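Side-chain contacts in sucrose 6(F)-phosphate phosphorylase (Thermoanaerobacterium thermosaccharolyticum DSM 571, PDB 6S9V), which is a phosphorylase of the alpha-amylase superfamily, built on a TIM-barrel catalytic domain followed by an antiparallel beta domain: residues A[382-387]-A[475-480]; A[441-444]-A[449-452]; A[445-450]-A[489-494]; A[457-460]-A[464-467]. All coordinates share one frame; numbering follows the deposited sequence.

Contact 1 (A[382-387]-A[475-480]); sequences QFFTPG and CSLFID
F384 lays one face of its ring against L477, and most of this small interface is made by that pair. L477 CB stands 3.5 Å from the centroid of the F384 ring and only 9° off the ring normal, a CH-pi contact over the middle of the ring. The branch helps too: with CG anti to the backbone N (chi1 171°), L477 brings CD2 over the CG-CD1 side of the ring, 3.9 Å from F384 CG. The packing joins the two parts of the enzyme, since F384 lies in the C-terminal part of 372-384, shortly before the eighth strand of the TIM barrel, 388-392, whereas L477 sits on the central strand of the five-stranded antiparallel sheet that follows the barrel. C475 approaches less squarely. Its SG lies 4.9 Å from the F384 ring centroid in an oblique sulfur-aromatic contact, and C475 O reaches the ring edge near the plane, 3.8 Å from F384 CE2. F450 and W468 add aromatic packing around this buried ring. The far side of strand 475-480 is looser: S476 points away from F384 and is partly exposed, and its OG is hydrogen-bonded to T467 OG1.

Contact 2 (A[441-444]-A[449-452]); sequences IRFR and AFNG
R444, near the end of helix 432-446, and F450, in the short 3-10 turn that follows, bring their CA atoms to 7.1 Å as the chain turns back after the helix. The side chains fill the bend. R444 CD lies almost on the normal through the F450 ring, 3.4 Å from the ring centroid, in a CH-pi contact made by the aliphatic part of the arginine. The bend at chi2 (58°) sets CD over the ring; beyond it the guanidinium lies with its plane 16° from that of the ring, one face looking onto F450 CB, 4.1 Å from R444 NH1. This helix-turn unit lies between the TIM barrel and the C-terminal antiparallel sheet, and the polar end of R444 works on the barrel side: NE is hydrogen-bonded to F383 O and NH2 to N19 OD1, bonds that help fix the orientation of the guanidinium beside F450 CB. F443 meets the same phenylalanine at its rim. The two ring planes stand at 87° with centroids 5.9 Å apart, an oblique aromatic pair whose nearest atoms are F443 CE2 and F450 CE2, 3.7 Å apart. Farther round, the F443 ring meets Y447, Y490 and Y500, while F450 also packs on W468 and on C475 of the sheet.

Contact 3 (A[445-450]-A[489-494]); sequences NEYEAF and DYINEN
Y447 reaches from the end of helix 432-446 to Y490 and I491 at the end of strand 485-491, tying the last helix of the chain to the C-terminal antiparallel sheet beside the TIM barrel. N445, at the start of 445-450, serves the barrel side instead, its side chain hydrogen-bonded to V21 N and D47 O. Y447 is the first residue to leave helical geometry, and it carries most of the contact. Its CG is anti to the backbone N (chi1 -161°), which sends the ring out toward the strand. There the edge of the Y490 ring is turned to the face of Y447 in an offset edge-to-face (T-shaped) pair, with planes at 72° and centroids 5.4 Å apart. Y447 CE1 and Y490 CD2 make the closest ring approach, at 3.7 Å. Y490 CB also lies over the Y447 face. The phenol oxygen is gripped by backbone: R474 N is hydrogen-bonded to Y447 OH, and Y447 OH donates to I491 O at 2.6 Å, in the carbonyl plane and on a lone pair, with a C=O...O angle of 120°. Next in sequence, E448 is partly exposed, and its carboxylate faces that of the poorly ordered E493. This proximity of like charges is probably eased by K473, which forms a long, weak ion pair with E493. The two carboxylate planes are well turned from each other, and E448 OE2 lies 4.1 Å from E493 OE2.

Contact 4 (A[457-460]-A[464-467]); sequences EDCR and IRLT. With SO4 (sulfate ion), chain G.
E457 and R465 meet through backbone and side chain together. E457 N donates to R465 O at 3.0 Å, with an N-H...O angle of 154°, and the E457 CB lies 3.7 Å from R465 CB. E457 then folds back at chi2 (-77°), which takes its carboxylate along the strand to T467, where E457 OE2 is 3.2 Å from T467 OG1. That hydrogen bond is weak, and its proton is not settled, because S476 OG also lies within reach. Two residues on, C459 covers the aliphatic part of R465: C459 CB lies 3.8 Å from R465 CG, and its SG approaches the strand backbone at R465 N (3.9 Å) and I464 CA. A water bridges the outer side, donating to D458 O at 2.7 Å and accepting from R465 NH1. The whole is a beta-hairpin connection, in which the chain leaves edge strand 453-456 and turns into strand 463-470 of the C-terminal antiparallel sheet. Y292 of helix 289-295 positions both arms, its hydroxyl being hydrogen-bonded to E457 O and to R465 N. Farther out, R460 swings away from the strand and presents its guanidinium edge to a sulfate ion. R460 NH2 donates to sulfate O1 at 3.0 Å and R460 NE to sulfate O3 at 3.2 Å, while K482 NZ binds the same ion. R460 and K482 thus form a site able to hold an anion, the sulfate probably coming from the crystallisation liquor, while the hairpin closes through a backbone bond, aliphatic packing and a water bridge.

How the contacts relate
The four contacts lie on one side of the chain, around the join between the TIM barrel and the C-terminal sheet. Contacts 2 and 3 are the nearest pair, their centres 7 Å apart, and share A449 and F450. Contact 1 touches both: F383 CE2 lies 3.6 Å from I441 CG1, and C475 SG is 3.7 Å from F450 CZ. It also borders contact 4, about 9 Å away between centres, where L477 N and L466 O of adjacent strands are 2.7 Å apart. Contact 4 stands apart from contacts 2 and 3, about 18 Å away between centres, and alone among the four includes the bound sulfate.

Contact 1 (A[382-387]-A[475-480])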
# COMPACT_ATOMS: atom_id res chain seq x y z
N GLN A 382 14.12 -8.54 -0.12
CA GLN A 382 12.96 -8.02 -0.83
C GLN A 382 13.18 -8.05 -2.34
O GLN A 382 12.32 -8.52 -3.10
CB GLN A 382 12.65 -6.59 -0.38
CG GLN A 382 11.37 -6.04 -0.99
CD GLN A 382 11.31 -4.53 -1.06
OE1 GLN A 382 12.09 -3.83 -0.41
NE2 GLN A 382 10.38 -4.02 -1.84
N PHE A 383 14.33 -7.55 -2.79
CA PHE A 383 14.57 -7.42 -4.22
C PHE A 383 14.80 -8.77 -4.89
O PHE A 383 14.55 -8.91 -6.10
CB PHE A 383 15.78 -6.51 -4.47
CG PHE A 383 15.58 -5.08 -4.02
CD1 PHE A 383 14.33 -4.60 -3.67
CD2 PHE A 383 16.67 -4.22 -3.94
CE1 PHE A 383 14.17 -3.29 -3.25
CE2 PHE A 383 16.51 -2.91 -3.54
CZ PHE A 383 15.26 -2.44 -3.18
N PHE A 384 15.25 -9.79 -4.14
CA PHE A 384 15.40 -11.13 -4.69
C PHE A 384 14.11 -11.94 -4.62
O PHE A 384 14.07 -13.04 -5.18
CB PHE A 384 16.53 -11.89 -3.96
CG PHE A 384 17.88 -11.69 -4.59
CD1 PHE A 384 18.55 -10.48 -4.46
CD2 PHE A 384 18.46 -12.69 -5.34
CE1 PHE A 384 19.77 -10.29 -5.06
CE2 PHE A 384 19.67 -12.50 -5.95
CZ PHE A 384 20.34 -11.30 -5.81
N THR A 385 13.09 -11.45 -3.95
CA THR A 385 11.79 -12.12 -3.89
C THR A 385 11.00 -11.82 -5.15
O THR A 385 10.92 -10.65 -5.55
CB THR A 385 11.00 -11.66 -2.66
OG1 THR A 385 11.72 -12.02 -1.48
CG2 THR A 385 9.61 -12.33 -2.62
N PRO A 386 10.42 -12.82 -5.81
CA PRO A 386 9.60 -12.55 -7.00
C PRO A 386 8.49 -11.56 -6.69
O PRO A 386 7.81 -11.65 -5.66
CB PRO A 386 9.05 -13.92 -7.38
CG PRO A 386 10.06 -14.90 -6.85
CD PRO A 386 10.55 -14.27 -5.56
N GLY A 387 8.29 -10.62 -7.60
CA GLY A 387 7.33 -9.55 -7.45
C GLY A 387 7.95 -8.20 -7.81
O GLY A 387 9.15 -8.06 -7.95
N CYS A 475 22.70 -14.17 -10.92
CA CYS A 475 23.11 -13.51 -9.68
C CYS A 475 22.58 -14.29 -8.49
O CYS A 475 21.41 -14.70 -8.47
CB CYS A 475 22.62 -12.05 -9.63
SG CYS A 475 20.85 -11.75 -9.82
N SER A 476 23.45 -14.52 -7.51
CA SER A 476 23.15 -15.35 -6.34
C SER A 476 23.38 -14.51 -5.09
O SER A 476 24.50 -14.09 -4.81
CB SER A 476 24.03 -16.60 -6.32
OG SER A 476 23.81 -17.37 -7.49
N LEU A 477 22.30 -14.27 -4.36
CA LEU A 477 22.36 -13.58 -3.08
C LEU A 477 22.82 -14.55 -2.01
O LEU A 477 22.32 -15.67 -1.92
CB LEU A 477 20.98 -13.02 -2.73
CG LEU A 477 20.79 -12.45 -1.32
CD1 LEU A 477 21.62 -11.18 -1.15
CD2 LEU A 477 19.32 -12.19 -1.03
N PHE A 478 23.78 -14.13 -1.20
CA PHE A 478 24.14 -14.86 -0.00
C PHE A 478 24.12 -13.90 1.17
O PHE A 478 24.78 -12.86 1.13
CB PHE A 478 25.52 -15.52 -0.11
CG PHE A 478 25.91 -16.27 1.12
CD1 PHE A 478 26.57 -15.64 2.16
CD2 PHE A 478 25.58 -17.61 1.25
CE1 PHE A 478 26.91 -16.34 3.30
CE2 PHE A 478 25.93 -18.31 2.39
CZ PHE A 478 26.58 -17.67 3.41
N ILE A 479 23.37 -14.25 2.21
CA ILE A 479 23.35 -13.50 3.46
C ILE A 479 23.76 -14.43 4.60
O ILE A 479 23.20 -15.52 4.75
CB ILE A 479 21.97 -12.89 3.76
CG1 ILE A 479 21.56 -11.88 2.68
CG2 ILE A 479 21.98 -12.19 5.15
CD1 ILE A 479 20.09 -11.47 2.73
N ASP A 480 24.76 -14.00 5.37
CA ASP A 480 25.10 -14.63 6.64
C ASP A 480 24.30 -13.90 7.71
O ASP A 480 24.60 -12.75 8.04
CB ASP A 480 26.60 -14.53 6.89
CG ASP A 480 27.03 -15.20 8.18
OD1 ASP A 480 26.16 -15.60 8.99
OD2 ASP A 480 28.26 -15.35 8.38

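Contact 2 (A[441-444]-A[449-452])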
# COMPACT_ATOMS: atom_id res chain seq x y z
N ILE A 441 19.64 -0.89 -5.39
CA ILE A 441 18.46 -0.66 -6.23
C ILE A 441 18.86 -0.69 -7.70
O ILE A 441 18.21 -1.35 -8.52
CB ILE A 441 17.78 0.67 -5.85
CG1 ILE A 441 17.07 0.54 -4.50
CG2 ILE A 441 16.80 1.07 -6.93
CD1 ILE A 441 16.60 1.87 -3.93
N ARG A 442 19.91 0.05 -8.05
CA ARG A 442 20.31 0.09 -9.45
C ARG A 442 20.77 -1.27 -9.95
O ARG A 442 20.53 -1.62 -11.11
CB ARG A 442 21.38 1.16 -9.68
CG ARG A 442 20.83 2.57 -9.49
CD ARG A 442 21.52 3.57 -10.40
NE ARG A 442 22.83 3.98 -9.92
CZ ARG A 442 23.73 4.62 -10.65
NH1 ARG A 442 23.50 4.95 -11.92
NH2 ARG A 442 24.89 4.94 -10.09
N PHE A 443 21.42 -2.07 -9.09
CA PHE A 443 21.72 -3.43 -9.48
C PHE A 443 20.45 -4.21 -9.79
O PHE A 443 20.37 -4.92 -10.81
CB PHE A 443 22.51 -4.16 -8.40
CG PHE A 443 22.92 -5.56 -8.80
CD1 PHE A 443 24.04 -5.76 -9.59
CD2 PHE A 443 22.17 -6.65 -8.42
CE1 PHE A 443 24.42 -7.04 -9.99
CE2 PHE A 443 22.54 -7.94 -8.81
CZ PHE A 443 23.67 -8.13 -9.59
N ARG A 444 19.42 -4.07 -8.95
CA ARG A 444 18.15 -4.75 -9.17
C ARG A 444 17.46 -4.26 -10.44
O ARG A 444 16.69 -5.02 -11.06
CB ARG A 444 17.26 -4.56 -7.94
CG ARG A 444 15.86 -5.12 -8.05
CD ARG A 444 15.83 -6.61 -8.36
NE ARG A 444 14.46 -7.10 -8.35
CZ ARG A 444 13.57 -6.85 -9.31
NH1 ARG A 444 13.92 -6.12 -10.36
NH2 ARG A 444 12.33 -7.32 -9.22
N ALA A 449 19.31 -10.89 -14.91
CA ALA A 449 18.87 -12.17 -14.38
C ALA A 449 17.54 -12.07 -13.64
O ALA A 449 16.80 -13.06 -13.57
CB ALA A 449 19.94 -12.76 -13.45
N PHE A 450 17.24 -10.91 -13.06
CA PHE A 450 15.99 -10.77 -12.32
C PHE A 450 14.77 -10.94 -13.22
O PHE A 450 13.66 -11.14 -12.71
CB PHE A 450 15.92 -9.41 -11.62
CG PHE A 450 16.92 -9.26 -10.52
CD1 PHE A 450 16.76 -9.94 -9.32
CD2 PHE A 450 18.03 -8.44 -10.68
CE1 PHE A 450 17.68 -9.80 -8.30
CE2 PHE A 450 18.95 -8.30 -9.65
CZ PHE A 450 18.78 -8.98 -8.47
N ASN A 451 14.95 -10.86 -14.53
CA ASN A 451 13.87 -11.08 -15.47
C ASN A 451 13.81 -12.52 -15.96
O ASN A 451 13.17 -12.78 -16.99
CB ASN A 451 13.99 -10.10 -16.63
CG ASN A 451 13.78 -8.67 -16.19
OD1 ASN A 451 12.85 -8.39 -15.45
ND2 ASN A 451 14.66 -7.78 -16.62
N GLY A 452 14.45 -13.44 -15.26
CA GLY A 452 14.49 -14.84 -15.64
C GLY A 452 13.92 -15.79 -14.62
O GLY A 452 12.86 -15.53 -14.03

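Contact 3 (A[445-450]-A[489-494])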
# COMPACT_ATOMS: atom_id res chain seq x y z
N ASN A 445 17.69 -3.01 -10.84
CA ASN A 445 17.11 -2.50 -12.08
C ASN A 445 17.92 -2.87 -13.31
O ASN A 445 17.37 -2.95 -14.41
CB ASN A 445 16.98 -0.98 -12.04
CG ASN A 445 15.92 -0.52 -11.08
OD1 ASN A 445 15.04 -1.29 -10.69
ND2 ASN A 445 15.99 0.76 -10.68
N GLU A 446 19.23 -3.06 -13.16
CA GLU A 446 20.11 -3.21 -14.31
C GLU A 446 20.42 -4.66 -14.65
O GLU A 446 20.55 -5.00 -15.83
CB GLU A 446 21.45 -2.48 -14.08
CG GLU A 446 21.37 -0.96 -13.99
CD GLU A 446 22.67 -0.34 -13.47
OE1 GLU A 446 23.56 -1.11 -13.04
OE2 GLU A 446 22.82 0.90 -13.49
N TYR A 447 20.54 -5.53 -13.65
CA TYR A 447 21.04 -6.87 -13.93
C TYR A 447 19.93 -7.74 -14.50
O TYR A 447 18.86 -7.89 -13.90
CB TYR A 447 21.64 -7.50 -12.68
CG TYR A 447 22.54 -8.66 -13.07
CD1 TYR A 447 23.73 -8.43 -13.74
CD2 TYR A 447 22.17 -9.96 -12.81
CE1 TYR A 447 24.55 -9.49 -14.13
CE2 TYR A 447 22.97 -11.02 -13.18
CZ TYR A 447 24.15 -10.78 -13.84
OH TYR A 447 24.93 -11.84 -14.21
N GLU A 448 20.20 -8.35 -15.65
CA GLU A 448 19.15 -8.97 -16.45
C GLU A 448 18.59 -10.25 -15.84
O GLU A 448 17.48 -10.66 -16.21
CB GLU A 448 19.70 -9.24 -17.85
CG GLU A 448 20.18 -7.98 -18.59
CD GLU A 448 21.61 -7.53 -18.25
OE1 GLU A 448 22.17 -7.95 -17.21
OE2 GLU A 448 22.18 -6.74 -19.05
N ALA A 449 19.31 -10.89 -14.91
CA ALA A 449 18.87 -12.17 -14.38
C ALA A 449 17.54 -12.07 -13.64
O ALA A 449 16.80 -13.06 -13.57
CB ALA A 449 19.94 -12.76 -13.45
N PHE A 450 17.24 -10.91 -13.06
CA PHE A 450 15.99 -10.77 -12.32
C PHE A 450 14.77 -10.94 -13.22
O PHE A 450 13.66 -11.14 -12.71
CB PHE A 450 15.92 -9.41 -11.62
CG PHE A 450 16.92 -9.26 -10.52
CD1 PHE A 450 16.76 -9.94 -9.32
CD2 PHE A 450 18.03 -8.44 -10.68
CE1 PHE A 450 17.68 -9.80 -8.30
CE2 PHE A 450 18.95 -8.30 -9.65
CZ PHE A 450 18.78 -8.98 -8.47
N ASP A 489 26.89 -12.72 -5.83
CA ASP A 489 27.79 -13.27 -6.83
C ASP A 489 27.06 -13.24 -8.17
O ASP A 489 25.97 -13.79 -8.28
CB ASP A 489 28.19 -14.70 -6.49
CG ASP A 489 29.14 -14.79 -5.31
OD1 ASP A 489 29.86 -13.81 -5.05
OD2 ASP A 489 29.18 -15.85 -4.66
N TYR A 490 27.66 -12.59 -9.17
CA TYR A 490 26.99 -12.44 -10.45
C TYR A 490 27.99 -12.56 -11.58
O TYR A 490 29.21 -12.50 -11.38
CB TYR A 490 26.23 -11.10 -10.52
CG TYR A 490 27.13 -9.89 -10.63
CD1 TYR A 490 27.66 -9.29 -9.50
CD2 TYR A 490 27.44 -9.35 -11.87
CE1 TYR A 490 28.48 -8.18 -9.60
CE2 TYR A 490 28.26 -8.24 -11.98
CZ TYR A 490 28.78 -7.66 -10.84
OH TYR A 490 29.59 -6.56 -10.94
N ILE A 491 27.46 -12.73 -12.79
CA ILE A 491 28.26 -12.89 -14.00
C ILE A 491 28.31 -11.54 -14.70
O ILE A 491 27.27 -10.98 -15.07
CB ILE A 491 27.67 -13.97 -14.93
CG1 ILE A 491 27.53 -15.31 -14.20
CG2 ILE A 491 28.52 -14.10 -16.18
CD1 ILE A 491 28.82 -15.87 -13.66
N ASN A 492 29.52 -11.01 -14.90
CA ASN A 492 29.67 -9.69 -15.49
C ASN A 492 29.58 -9.80 -17.02
O ASN A 492 29.32 -10.87 -17.57
CB ASN A 492 30.98 -9.05 -15.02
CG ASN A 492 32.21 -9.77 -15.54
OD1 ASN A 492 32.14 -10.61 -16.44
ND2 ASN A 492 33.36 -9.46 -14.95
N GLU A 493 29.80 -8.69 -17.72
CA GLU A 493 29.64 -8.67 -19.17
C GLU A 493 30.66 -9.56 -19.87
O GLU A 493 30.39 -10.03 -20.98
CB GLU A 493 29.74 -7.24 -19.69
CG GLU A 493 28.48 -6.39 -19.51
CD GLU A 493 27.31 -6.87 -20.37
OE1 GLU A 493 27.57 -7.44 -21.45
OE2 GLU A 493 26.15 -6.65 -19.97
N ASN A 494 31.81 -9.80 -19.25
CA ASN A 494 32.83 -10.67 -19.83
C ASN A 494 32.66 -12.13 -19.45
O ASN A 494 33.54 -12.94 -19.75
CB ASN A 494 34.23 -10.20 -19.41
CG ASN A 494 34.52 -8.77 -19.85
OD1 ASN A 494 33.95 -8.28 -20.82
ND2 ASN A 494 35.43 -8.12 -19.14

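Contact 4 (A[457-460]-A[464-467])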
# COMPACT_ATOMS: atom_id res chain seq x y z
N GLU A 457 17.81 -21.74 -2.95
CA GLU A 457 18.94 -22.64 -2.83
C GLU A 457 19.02 -23.17 -1.41
O GLU A 457 18.72 -22.45 -0.45
CB GLU A 457 20.26 -21.95 -3.18
CG GLU A 457 20.31 -21.30 -4.56
CD GLU A 457 20.50 -22.29 -5.69
OE1 GLU A 457 20.34 -23.51 -5.47
OE2 GLU A 457 20.83 -21.84 -6.81
N ASP A 458 19.41 -24.43 -1.29
CA ASP A 458 19.63 -25.03 0.02
C ASP A 458 20.74 -24.30 0.75
O ASP A 458 21.70 -23.82 0.14
CB ASP A 458 20.01 -26.50 -0.13
CG ASP A 458 20.15 -27.20 1.20
OD1 ASP A 458 19.52 -26.74 2.18
OD2 ASP A 458 20.94 -28.16 1.29
N CYS A 459 20.60 -24.20 2.07
CA CYS A 459 21.58 -23.52 2.89
C CYS A 459 21.24 -23.77 4.35
O CYS A 459 20.20 -24.36 4.66
CB CYS A 459 21.61 -22.01 2.60
SG CYS A 459 20.04 -21.19 2.91
N ARG A 460 22.14 -23.34 5.23
CA ARG A 460 21.93 -23.45 6.67
C ARG A 460 20.81 -22.52 7.13
O ARG A 460 20.47 -21.54 6.46
CB ARG A 460 23.23 -23.14 7.43
CG ARG A 460 24.39 -24.08 7.08
CD ARG A 460 24.22 -25.45 7.76
NE ARG A 460 24.47 -25.35 9.20
CZ ARG A 460 24.15 -26.28 10.09
NH1 ARG A 460 23.54 -27.40 9.71
NH2 ARG A 460 24.43 -26.09 11.37
N ILE A 464 20.87 -17.25 3.92
CA ILE A 464 19.88 -17.07 2.85
C ILE A 464 20.62 -17.18 1.53
O ILE A 464 21.63 -16.50 1.32
CB ILE A 464 19.17 -15.71 2.96
CG1 ILE A 464 18.29 -15.68 4.22
CG2 ILE A 464 18.34 -15.44 1.71
CD1 ILE A 464 17.83 -14.29 4.62
N ARG A 465 20.13 -18.04 0.64
CA ARG A 465 20.75 -18.22 -0.67
C ARG A 465 19.66 -18.28 -1.72
O ARG A 465 18.90 -19.25 -1.77
CB ARG A 465 21.61 -19.49 -0.72
CG ARG A 465 22.84 -19.43 0.17
CD ARG A 465 23.83 -20.56 -0.13
NE ARG A 465 24.68 -20.26 -1.28
CZ ARG A 465 25.74 -20.99 -1.64
NH1 ARG A 465 26.09 -22.06 -0.94
NH2 ARG A 465 26.46 -20.64 -2.70
N LEU A 466 19.58 -17.23 -2.55
CA LEU A 466 18.57 -17.11 -3.60
C LEU A 466 19.25 -16.74 -4.91
O LEU A 466 20.16 -15.90 -4.93
CB LEU A 466 17.53 -16.05 -3.22
CG LEU A 466 16.84 -16.25 -1.87
CD1 LEU A 466 15.97 -15.03 -1.55
CD2 LEU A 466 16.00 -17.53 -1.85
N THR A 467 18.79 -17.33 -6.01
CA THR A 467 19.44 -17.17 -7.30
C THR A 467 18.43 -16.85 -8.39
O THR A 467 17.35 -17.44 -8.44
CB THR A 467 20.22 -18.45 -7.68
OG1 THR A 467 21.34 -18.64 -6.81
CG2 THR A 467 20.69 -18.39 -9.13
S SO4 G . 26.30 -22.68 11.28
O1 SO4 G . 24.99 -23.19 11.67
O2 SO4 G . 27.34 -23.30 12.09
O3 SO4 G . 26.53 -22.98 9.86
O4 SO4 G . 26.35 -21.23 11.47
O HOH W 1 24.41 -23.99 0.40